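Local coordinates for MutT/NUDIX family protein (Bacillus thuringiensis str. Al Hakam, PDB 3ID9) that probably hydrolyses a nucleoside diphosphate linked to another group, its own substrate being unestablished, at residues 65-68 against 69-73; 135-138 against 139-143. All coordinates share one frame; numbering follows the deposited sequence.

Contact 1 (65-68 against 69-73); sequences MIRE and MREET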
loop_
_atom_site.group_PDB
_atom_site.type_symbol
_atom_site.label_atom_id
_atom_site.label_comp_id
_atom_site.label_asym_id
_atom_site.label_seq_id
_atom_site.Cartn_x
_atom_site.Cartn_y
_atom_site.Cartn_z
HETATM N N MSE B 65 -3.105 3.381 12.806
HETATM C CA MSE B 65 -2.191 4.501 12.663
HETATM C C MSE B 65 -2.608 5.639 13.602
HETATM O O MSE B 65 -1.771 6.196 14.315
HETATM C CB MSE B 65 -2.177 5.010 11.220
HETATM C CG MSE B 65 -1.125 6.083 10.956
HETATM SE SE MSE B 65 0.718 5.389 10.994
HETATM C CE MSE B 65 1.125 5.603 12.880
ATOM N N ILE B 66 -3.900 5.977 13.592
ATOM C CA ILE B 66 -4.430 7.042 14.436
ATOM C C ILE B 66 -4.265 6.697 15.913
ATOM O O ILE B 66 -3.942 7.566 16.721
ATOM C CB ILE B 66 -5.943 7.315 14.139
ATOM C CG1 ILE B 66 -6.089 8.337 13.016
ATOM C CG2 ILE B 66 -6.642 7.876 15.371
ATOM C CD1 ILE B 66 -5.432 7.936 11.710
ATOM N N ARG B 67 -4.492 5.437 16.265
ATOM C CA ARG B 67 -4.361 5.006 17.655
ATOM C C ARG B 67 -2.914 5.067 18.142
ATOM O O ARG B 67 -2.641 5.594 19.221
ATOM C CB ARG B 67 -4.896 3.580 17.841
ATOM C CG ARG B 67 -4.628 3.002 19.227
ATOM C CD ARG B 67 -5.228 1.617 19.408
ATOM N NE ARG B 67 -4.758 0.672 18.395
ATOM C CZ ARG B 67 -3.484 0.339 18.209
ATOM N NH1 ARG B 67 -2.532 0.870 18.973
ATOM N NH2 ARG B 67 -3.156 -0.511 17.243
ATOM N N GLU B 68 -1.991 4.515 17.360
ATOM C CA GLU B 68 -0.589 4.532 17.740
ATOM C C GLU B 68 -0.131 5.977 17.856
ATOM O O GLU B 68 0.589 6.348 18.785
ATOM C CB GLU B 68 0.263 3.809 16.697
ATOM C CG GLU B 68 0.131 2.290 16.685
ATOM C CD GLU B 68 0.782 1.625 17.884
ATOM O OE1 GLU B 68 1.824 2.132 18.356
ATOM O OE2 GLU B 68 0.260 0.584 18.344
HETATM N N MSE B 69 -0.572 6.801 16.917
HETATM C CA MSE B 69 -0.177 8.193 16.916
HETATM C C MSE B 69 -0.564 8.936 18.196
HETATM O O MSE B 69 0.238 9.723 18.718
HETATM C CB MSE B 69 -0.756 8.893 15.694
HETATM C CG MSE B 69 0.198 9.882 15.061
HETATM SE SE MSE B 69 2.020 9.215 14.737
HETATM C CE MSE B 69 2.860 10.951 14.695
ATOM N N ARG B 70 -1.765 8.704 18.725
ATOM C CA ARG B 70 -2.107 9.419 19.941
ATOM C C ARG B 70 -1.653 8.764 21.240
ATOM O O ARG B 70 -1.700 9.394 22.293
ATOM C CB ARG B 70 -3.596 9.796 19.987
ATOM C CG ARG B 70 -4.626 8.727 19.727
ATOM C CD ARG B 70 -5.924 9.433 19.296
ATOM N NE ARG B 70 -7.030 8.512 19.043
ATOM C CZ ARG B 70 -8.161 8.848 18.426
ATOM N NH1 ARG B 70 -8.351 10.087 17.987
ATOM N NH2 ARG B 70 -9.104 7.940 18.243
ATOM N N GLU B 71 -1.182 7.524 21.170
ATOM C CA GLU B 71 -0.680 6.864 22.365
ATOM C C GLU B 71 0.796 7.236 22.524
ATOM O O GLU B 71 1.321 7.269 23.633
ATOM C CB GLU B 71 -0.790 5.341 22.257
ATOM C CG GLU B 71 -2.184 4.817 21.925
ATOM C CD GLU B 71 -2.283 3.295 22.021
ATOM O OE1 GLU B 71 -1.323 2.604 21.608
ATOM O OE2 GLU B 71 -3.325 2.791 22.498
ATOM N N GLU B 72 1.459 7.537 21.412
ATOM C CA GLU B 72 2.877 7.877 21.453
ATOM C C GLU B 72 3.195 9.362 21.317
ATOM O O GLU B 72 4.290 9.780 21.673
ATOM C CB GLU B 72 3.637 7.090 20.373
ATOM C CG GLU B 72 3.505 5.569 20.519
ATOM C CD GLU B 72 4.238 4.781 19.433
ATOM O OE1 GLU B 72 3.959 4.992 18.233
ATOM O OE2 GLU B 72 5.097 3.939 19.778
ATOM N N THR B 73 2.250 10.159 20.819
ATOM C CA THR B 73 2.477 11.597 20.637
ATOM C C THR B 73 1.272 12.443 21.057
ATOM O O THR B 73 1.343 13.672 21.074
ATOM C CB THR B 73 2.759 11.955 19.160
ATOM O OG1 THR B 73 1.512 12.075 18.457
ATOM C CG2 THR B 73 3.604 10.881 18.487
#

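Contact 2 (135-138 against 139-143); sequences YGFS and ETFIN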
loop_
_atom_site.group_PDB
_atom_site.type_symbol
_atom_site.label_atom_id
_atom_site.label_comp_id
_atom_site.label_asym_id
_atom_site.label_seq_id
_atom_site.Cartn_x
_atom_site.Cartn_y
_atom_site.Cartn_z
ATOM N N TYR B 135 20.450 9.535 13.538
ATOM C CA TYR B 135 19.640 8.600 14.299
ATOM C C TYR B 135 19.566 7.201 13.704
ATOM O O TYR B 135 18.700 6.411 14.078
ATOM C CB TYR B 135 18.233 9.163 14.505
ATOM C CG TYR B 135 18.226 10.385 15.388
ATOM C CD1 TYR B 135 18.177 11.667 14.844
ATOM C CD2 TYR B 135 18.313 10.260 16.770
ATOM C CE1 TYR B 135 18.214 12.789 15.657
ATOM C CE2 TYR B 135 18.352 11.373 17.590
ATOM C CZ TYR B 135 18.304 12.633 17.031
ATOM O OH TYR B 135 18.367 13.730 17.858
ATOM N N GLY B 136 20.471 6.903 12.773
ATOM C CA GLY B 136 20.518 5.573 12.189
ATOM C C GLY B 136 19.763 5.319 10.899
ATOM O O GLY B 136 19.783 4.205 10.382
ATOM N N PHE B 137 19.092 6.329 10.366
ATOM C CA PHE B 137 18.369 6.120 9.132
ATOM C C PHE B 137 19.340 6.094 7.961
ATOM O O PHE B 137 20.279 6.889 7.892
ATOM C CB PHE B 137 17.310 7.206 8.951
ATOM C CG PHE B 137 16.276 7.207 10.036
ATOM C CD1 PHE B 137 16.518 7.852 11.249
ATOM C CD2 PHE B 137 15.083 6.507 9.879
ATOM C CE1 PHE B 137 15.593 7.797 12.283
ATOM C CE2 PHE B 137 14.146 6.446 10.914
ATOM C CZ PHE B 137 14.404 7.092 12.117
ATOM N N SER B 138 19.119 5.157 7.049
ATOM C CA SER B 138 19.976 5.017 5.881
ATOM C C SER B 138 19.697 6.131 4.882
ATOM O O SER B 138 18.619 6.731 4.896
ATOM C CB SER B 138 19.723 3.669 5.212
ATOM O OG SER B 138 18.412 3.625 4.683
ATOM N N GLU B 139 20.668 6.407 4.017
ATOM C CA GLU B 139 20.501 7.445 3.009
ATOM C C GLU B 139 19.365 7.092 2.060
ATOM O O GLU B 139 18.687 7.977 1.539
ATOM C CB GLU B 139 21.797 7.650 2.222
ATOM C CG GLU B 139 22.895 8.331 3.032
ATOM C CD GLU B 139 22.417 9.617 3.699
ATOM O OE1 GLU B 139 21.842 10.479 2.997
ATOM O OE2 GLU B 139 22.621 9.763 4.923
ATOM N N THR B 140 19.155 5.798 1.845
ATOM C CA THR B 140 18.076 5.343 0.974
ATOM C C THR B 140 16.727 5.770 1.542
ATOM O O THR B 140 15.869 6.278 0.821
ATOM C CB THR B 140 18.082 3.797 0.833
ATOM O OG1 THR B 140 19.119 3.407 -0.074
ATOM C CG2 THR B 140 16.738 3.292 0.325
ATOM N N PHE B 141 16.555 5.558 2.844
ATOM C CA PHE B 141 15.314 5.903 3.515
ATOM C C PHE B 141 15.124 7.413 3.572
ATOM O O PHE B 141 14.018 7.918 3.374
ATOM C CB PHE B 141 15.306 5.324 4.930
ATOM C CG PHE B 141 13.985 5.456 5.627
ATOM C CD1 PHE B 141 12.818 5.004 5.024
ATOM C CD2 PHE B 141 13.904 6.015 6.892
ATOM C CE1 PHE B 141 11.586 5.104 5.673
ATOM C CE2 PHE B 141 12.672 6.119 7.552
ATOM C CZ PHE B 141 11.514 5.660 6.935
ATOM N N ILE B 142 16.206 8.131 3.844
ATOM C CA ILE B 142 16.131 9.576 3.912
ATOM C C ILE B 142 15.674 10.121 2.564
ATOM O O ILE B 142 14.891 11.067 2.509
ATOM C CB ILE B 142 17.493 10.184 4.317
ATOM C CG1 ILE B 142 17.791 9.824 5.774
ATOM C CG2 ILE B 142 17.482 11.685 4.121
ATOM C CD1 ILE B 142 19.199 10.158 6.224
ATOM N N ASN B 143 16.146 9.516 1.476
ATOM C CA ASN B 143 15.738 9.959 0.145
ATOM C C ASN B 143 14.244 9.717 -0.079
ATOM O O ASN B 143 13.555 10.544 -0.683
ATOM C CB ASN B 143 16.543 9.240 -0.938
ATOM C CG ASN B 143 17.997 9.645 -0.940
ATOM O OD1 ASN B 143 18.338 10.760 -0.544
ATOM N ND2 ASN B 143 18.866 8.747 -1.397
HETATM O O HOH W 1 22.708 7.415 6.615
#

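Contact 1 (65-68 against 69-73)
Arg67 and Glu71, one turn apart on helix 61-72, are joined by a salt bridge whose hydrogen bond, Arg67 NH1 to Glu71 OE1 at 3.4 Å, is weak. The carboxylate sits at the edge of the guanidinium, the two planes turned 58° apart. The same NH1 makes a straighter bond of 2.9 Å to Glu68 OE2, which lies in the guanidinium plane but is itself met from above its carboxylate. The three side chains thus form one network centred on NH1, while NE and NH2 are held by Glu59 and the carbonyl of Arg54. A bend at chi3 (56°) turns the arginine's head toward these partners. Among the acids, Glu68 OE1 and Glu72 OE1 come within 3.6 Å of each other, their planes almost perpendicular, and Glu72 OE1 also accepts from Gly52 N.

Packing contacts occupy other faces of the helix. Ile66 CG2 rests over the centre of one face of the Arg70 guanidinium, 3.5 Å from CZ, while Arg70 NH1 pairs with Glu76. Met65 and Met69, both selenomethionine, form an apolar pair that runs side by side toward the sheet, CE of Met65 being 4.2 Å from SE of Met69.

Backbone bonds of the i to i+4 kind run from Met69 N to Met65 O and from Glu72 N to Glu68 O. At the helix end Thr73 OG1 donates to Met69 O (2.7 Å), which also takes Thr73 N from the opposite face of its plane.

The helix belongs to the Nudix box, whose Arg-Glu-X-X-Glu-Glu core is Arg67, Glu68, Glu71 and Glu72 here; in relatives such glutamates bind divalent metal ions, and their clustering is consistent with that role.

Contact 2 (135-138 against 139-143)
The rings of Phe137 and Phe141 meet through their edges and are not stacked. CD2 of Phe137 approaches CD2 of Phe141 to 3.2 Å; the centroids are 5.7 Å apart and the planes only 18° from parallel. Phe141 swings its ring back along the loop because its CG is anti to the backbone N (chi1 -171°). Phe137 also uses its CB, 4.1 Å from Ile142 CG1, an apolar pairing of the residue before the N-cap with the fourth residue after it, as in a hydrophobic staple.

Ser138, the N-cap, follows Phe137 in the chain and stands right before the helix. Its OG, held between the backbone N and the carbonyl carbon (chi1 66°), is thereby turned to Phe141 N and accepts from it at 3.3 Å; Ser138 O takes Ile142 N at 3.0 Å. A water donates both to Phe137 O (2.8 Å) and to Glu139 OE2, bridging the carbonyl just before the N-cap to the side chain of the first helical residue.

Farther out, Leu50 of strand 48-54 touches both rings, while Leu132 packs on Phe137 and on Ile142, which also reaches Ile129. The chemistry is therefore divided: the serine hydroxyl accepts from the amide of Phe141 in the first turn, where the usual i-4 carbonyl, that of Phe137, is turned to a water, and the apolar side chains anchor the helix start against the strand and the preceding loop.

In the fold
From the N terminus, the chain runs through strands 23-32, 35-40 and 48-54 before contact 1 spans successive turns of helix 61-72. Strands 77-88, 95-104 and 124-128 follow, and contact 2 then marks the passage from a loop into helix 139-147. The two are in series, neither nested nor crossed, and each is local, closing no long loop. Their centres are 23 Å apart on opposite sides of the chain's centre, without touching. Strand 48-54 is common to both: Pro51 and Gly52 meet the 65-68/69-73 helix, whereas Leu50 receives the aromatic pair of 135-138/139-143, placing the two helices on the same mixed sheet.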